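Long-range contact in autoinducer 2 sensor kinase/phosphatase luxQ (Vibrio cholerae, PDB 3C38), which senses autoinducer 2 together with LuxP, working as a kinase at low cell density and as a phosphatase of the phosphorelay at high density: residues K132-L143 with Y154-N162. Numbering follows the deposited sequence.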
loop_
_atom_site.group_PDB
_atom_site.type_symbol
_atom_site.label_atom_id
_atom_site.label_comp_id
_atom_site.label_asym_id
_atom_site.label_seq_id
_atom_site.Cartn_x
_atom_site.Cartn_y
_atom_site.Cartn_z
ATOM N N LYS A 132 4.942 6.818 15.418
ATOM C CA LYS A 132 5.671 5.667 14.921
ATOM C C LYS A 132 5.872 5.800 13.413
ATOM O O LYS A 132 5.126 6.512 12.735
ATOM C CB LYS A 132 4.892 4.390 15.236
ATOM C CG LYS A 132 3.489 4.331 14.628
ATOM C CD LYS A 132 2.849 2.966 14.883
ATOM C CE LYS A 132 1.614 2.734 14.027
ATOM N NZ LYS A 132 1.090 1.332 14.136
ATOM N N SER A 133 6.879 5.115 12.887
ATOM C CA SER A 133 7.153 5.177 11.463
ATOM C C SER A 133 6.042 4.482 10.683
ATOM O O SER A 133 5.587 3.400 11.049
ATOM C CB SER A 133 8.500 4.525 11.150
ATOM O OG SER A 133 8.443 3.125 11.348
ATOM N N VAL A 134 5.610 5.129 9.610
ATOM C CA VAL A 134 4.562 4.616 8.746
ATOM C C VAL A 134 5.153 3.794 7.595
ATOM O O VAL A 134 6.071 4.250 6.906
ATOM C CB VAL A 134 3.741 5.788 8.165
ATOM C CG1 VAL A 134 2.862 5.310 7.035
ATOM C CG2 VAL A 134 2.902 6.416 9.270
ATOM N N HIS A 135 4.637 2.583 7.404
ATOM C CA HIS A 135 5.093 1.704 6.324
ATOM C C HIS A 135 4.188 1.891 5.094
ATOM O O HIS A 135 2.958 1.819 5.180
ATOM C CB HIS A 135 5.103 0.258 6.816
ATOM C CG HIS A 135 6.123 0.006 7.882
ATOM N ND1 HIS A 135 7.393 -0.455 7.604
ATOM C CD2 HIS A 135 6.097 0.246 9.216
ATOM C CE1 HIS A 135 8.104 -0.487 8.717
ATOM N NE2 HIS A 135 7.339 -0.065 9.711
ATOM N N ILE A 136 4.811 2.143 3.946
ATOM C CA ILE A 136 4.078 2.418 2.720
ATOM C C ILE A 136 4.585 1.653 1.517
ATOM O O ILE A 136 5.787 1.481 1.350
ATOM C CB ILE A 136 4.188 3.905 2.364
ATOM C CG1 ILE A 136 3.906 4.751 3.600
ATOM C CG2 ILE A 136 3.239 4.246 1.223
ATOM C CD1 ILE A 136 4.144 6.239 3.382
ATOM N N LEU A 137 3.657 1.182 0.685
ATOM C CA LEU A 137 4.015 0.491 -0.551
ATOM C C LEU A 137 3.796 1.575 -1.607
ATOM O O LEU A 137 2.689 2.099 -1.754
ATOM C CB LEU A 137 3.091 -0.694 -0.811
ATOM C CG LEU A 137 3.308 -1.908 0.097
ATOM C CD1 LEU A 137 2.153 -2.896 -0.054
ATOM C CD2 LEU A 137 4.636 -2.569 -0.264
ATOM N N MET A 138 4.861 1.951 -2.305
ATOM C CA MET A 138 4.741 2.988 -3.306
ATOM C C MET A 138 5.177 2.530 -4.674
ATOM O O MET A 138 5.983 1.610 -4.809
ATOM C CB MET A 138 5.552 4.214 -2.912
ATOM C CG MET A 138 4.888 5.076 -1.877
ATOM S SD MET A 138 5.671 6.671 -1.841
ATOM C CE MET A 138 5.190 7.317 -3.402
ATOM N N ARG A 139 4.637 3.192 -5.689
ATOM C CA ARG A 139 4.966 2.867 -7.065
ATOM C C ARG A 139 4.881 4.125 -7.918
ATOM O O ARG A 139 3.999 4.965 -7.729
ATOM C CB ARG A 139 4.020 1.784 -7.586
ATOM C CG ARG A 139 4.403 1.216 -8.941
ATOM C CD ARG A 139 3.581 -0.022 -9.239
ATOM N NE ARG A 139 3.894 -0.578 -10.552
ATOM C CZ ARG A 139 3.463 -0.061 -11.697
ATOM N NH1 ARG A 139 2.694 1.023 -11.688
ATOM N NH2 ARG A 139 3.804 -0.631 -12.845
ATOM N N ARG A 140 5.822 4.249 -8.851
ATOM C CA ARG A 140 5.898 5.409 -9.741
ATOM C C ARG A 140 5.534 5.054 -11.191
ATOM O O ARG A 140 5.910 4.000 -11.699
ATOM C CB ARG A 140 7.327 5.974 -9.710
ATOM C CG ARG A 140 7.485 7.334 -10.341
ATOM C CD ARG A 140 8.955 7.746 -10.431
ATOM N NE ARG A 140 9.695 6.878 -11.334
ATOM C CZ ARG A 140 10.814 7.227 -11.959
ATOM N NH1 ARG A 140 11.332 8.436 -11.783
ATOM N NH2 ARG A 140 11.410 6.363 -12.775
ATOM N N SER A 141 4.809 5.940 -11.859
ATOM C CA SER A 141 4.451 5.708 -13.252
ATOM C C SER A 141 4.697 6.977 -14.073
ATOM O O SER A 141 4.141 8.038 -13.788
ATOM C CB SER A 141 2.985 5.277 -13.368
ATOM O OG SER A 141 2.700 4.821 -14.682
ATOM N N SER A 142 5.532 6.855 -15.097
ATOM C CA SER A 142 5.875 7.985 -15.959
ATOM C C SER A 142 4.659 8.652 -16.582
ATOM O O SER A 142 3.719 7.983 -16.998
ATOM C CB SER A 142 6.813 7.511 -17.069
ATOM O OG SER A 142 7.846 6.686 -16.541
ATOM N N LEU A 143 4.676 9.979 -16.633
ATOM C CA LEU A 143 3.588 10.747 -17.233
ATOM C C LEU A 143 4.153 11.358 -18.507
ATOM O O LEU A 143 4.832 12.385 -18.468
ATOM C CB LEU A 143 3.116 11.859 -16.293
ATOM C CG LEU A 143 2.420 11.408 -15.012
ATOM C CD1 LEU A 143 2.168 12.602 -14.110
ATOM C CD2 LEU A 143 1.109 10.715 -15.363
ATOM N N TYR A 154 5.825 12.475 -13.018
ATOM C CA TYR A 154 5.630 11.126 -12.526
ATOM C C TYR A 154 4.486 11.106 -11.529
ATOM O O TYR A 154 4.319 12.037 -10.728
ATOM C CB TYR A 154 6.909 10.626 -11.860
ATOM C CG TYR A 154 7.968 10.185 -12.841
ATOM C CD1 TYR A 154 7.899 8.931 -13.447
ATOM C CD2 TYR A 154 9.030 11.026 -13.186
ATOM C CE1 TYR A 154 8.859 8.518 -14.368
ATOM C CE2 TYR A 154 9.999 10.622 -14.115
ATOM C CZ TYR A 154 9.900 9.366 -14.699
ATOM O OH TYR A 154 10.841 8.948 -15.611
ATOM N N LEU A 155 3.676 10.056 -11.609
ATOM C CA LEU A 155 2.559 9.888 -10.698
ATOM C C LEU A 155 2.973 8.820 -9.694
ATOM O O LEU A 155 3.386 7.708 -10.059
ATOM C CB LEU A 155 1.288 9.450 -11.439
ATOM C CG LEU A 155 0.084 9.141 -10.537
ATOM C CD1 LEU A 155 -0.240 10.348 -9.688
ATOM C CD2 LEU A 155 -1.123 8.749 -11.383
ATOM N N TYR A 156 2.895 9.185 -8.421
ATOM C CA TYR A 156 3.245 8.275 -7.348
ATOM C C TYR A 156 1.964 7.913 -6.615
ATOM O O TYR A 156 1.146 8.785 -6.314
ATOM C CB TYR A 156 4.212 8.948 -6.362
ATOM C CG TYR A 156 5.626 9.176 -6.864
ATOM C CD1 TYR A 156 5.920 10.186 -7.783
ATOM C CD2 TYR A 156 6.674 8.392 -6.395
ATOM C CE1 TYR A 156 7.245 10.403 -8.213
ATOM C CE2 TYR A 156 7.981 8.595 -6.818
ATOM C CZ TYR A 156 8.260 9.595 -7.721
ATOM O OH TYR A 156 9.562 9.760 -8.121
ATOM N N VAL A 157 1.784 6.626 -6.349
ATOM C CA VAL A 157 0.621 6.158 -5.606
ATOM C C VAL A 157 1.153 5.326 -4.454
ATOM O O VAL A 157 2.161 4.617 -4.590
ATOM C CB VAL A 157 -0.327 5.266 -6.468
ATOM C CG1 VAL A 157 -0.786 6.038 -7.703
ATOM C CG2 VAL A 157 0.367 3.975 -6.861
ATOM N N GLY A 158 0.488 5.416 -3.313
ATOM C CA GLY A 158 0.939 4.645 -2.174
ATOM C C GLY A 158 -0.194 4.030 -1.381
ATOM O O GLY A 158 -1.329 4.525 -1.421
ATOM N N ILE A 159 0.129 2.939 -0.689
ATOM C CA ILE A 159 -0.795 2.225 0.185
ATOM C C ILE A 159 -0.162 2.263 1.565
ATOM O O ILE A 159 0.953 1.774 1.742
ATOM C CB ILE A 159 -0.922 0.742 -0.171
ATOM C CG1 ILE A 159 -1.473 0.570 -1.575
ATOM C CG2 ILE A 159 -1.864 0.061 0.792
ATOM C CD1 ILE A 159 -1.396 -0.883 -2.044
ATOM N N VAL A 160 -0.855 2.842 2.541
ATOM C CA VAL A 160 -0.319 2.893 3.897
ATOM C C VAL A 160 -0.745 1.628 4.628
ATOM O O VAL A 160 -1.940 1.342 4.746
ATOM C CB VAL A 160 -0.840 4.120 4.679
ATOM C CG1 VAL A 160 -0.331 4.055 6.132
ATOM C CG2 VAL A 160 -0.381 5.405 4.003
ATOM N N LEU A 161 0.235 0.875 5.118
ATOM C CA LEU A 161 -0.041 -0.373 5.820
ATOM C C LEU A 161 -0.538 -0.197 7.259
ATOM O O LEU A 161 -1.421 -0.933 7.703
ATOM C CB LEU A 161 1.205 -1.262 5.800
ATOM C CG LEU A 161 1.678 -1.570 4.373
ATOM C CD1 LEU A 161 2.925 -2.422 4.413
ATOM C CD2 LEU A 161 0.573 -2.292 3.591
ATOM N N ASN A 162 0.023 0.769 7.979
ATOM C CA ASN A 162 -0.380 1.015 9.363
ATOM C C ASN A 162 -1.880 1.232 9.434
ATOM O O ASN A 162 -2.428 2.065 8.709
ATOM C CB ASN A 162 0.330 2.261 9.926
ATOM C CG ASN A 162 1.846 2.129 9.881
ATOM O OD1 ASN A 162 2.433 1.881 8.818
ATOM N ND2 ASN A 162 2.485 2.274 11.035
HETATM O O HOH W 1 10.292 6.061 -16.244
#
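The guanidinium of Arg140 lies flat on one face of the Tyr154 ring, planes 3° apart, with CZ 3.6 Å from the ring centroid in a cation-pi stack. Over one face of the Tyr156 ring sits CG of the same arginine, a CH-pi contact, while Met138 CE touches the ring's edge, 3.5 Å from Tyr156 CD2; Phe85 of strand 83-88 stacks on Tyr156 too. The arginine's CG and CD thus run between the two tyrosines, and Tyr156 OH lies at the guanidinium edge: CG is anti to the backbone N (chi1 -168°), and a bend at chi3 carries the guanidinium onto Tyr154. A water in the plane of the Tyr154 ring bonds to its OH. On the other face of the sheet, Leu137 and Ile159 pack against helix 22-47, where Arg139 forms a salt bridge with Asp45 through NH2 and a hydrogen bond to Gln44 through NH1. Paired backbone bonds run from Leu155 with Ser141 to Ile159 with Leu137, followed by Leu161 N to His135 O at 2.9 Å. Past the strand end, Asn162 OD1 accepts His135 N at 2.7 Å, and ND2 gives a longer bond to Ser133 O. This is an antiparallel beta hairpin, two adjoining inner strands of a five-stranded sheet in LuxQ's Cache-type periplasmic sensor region.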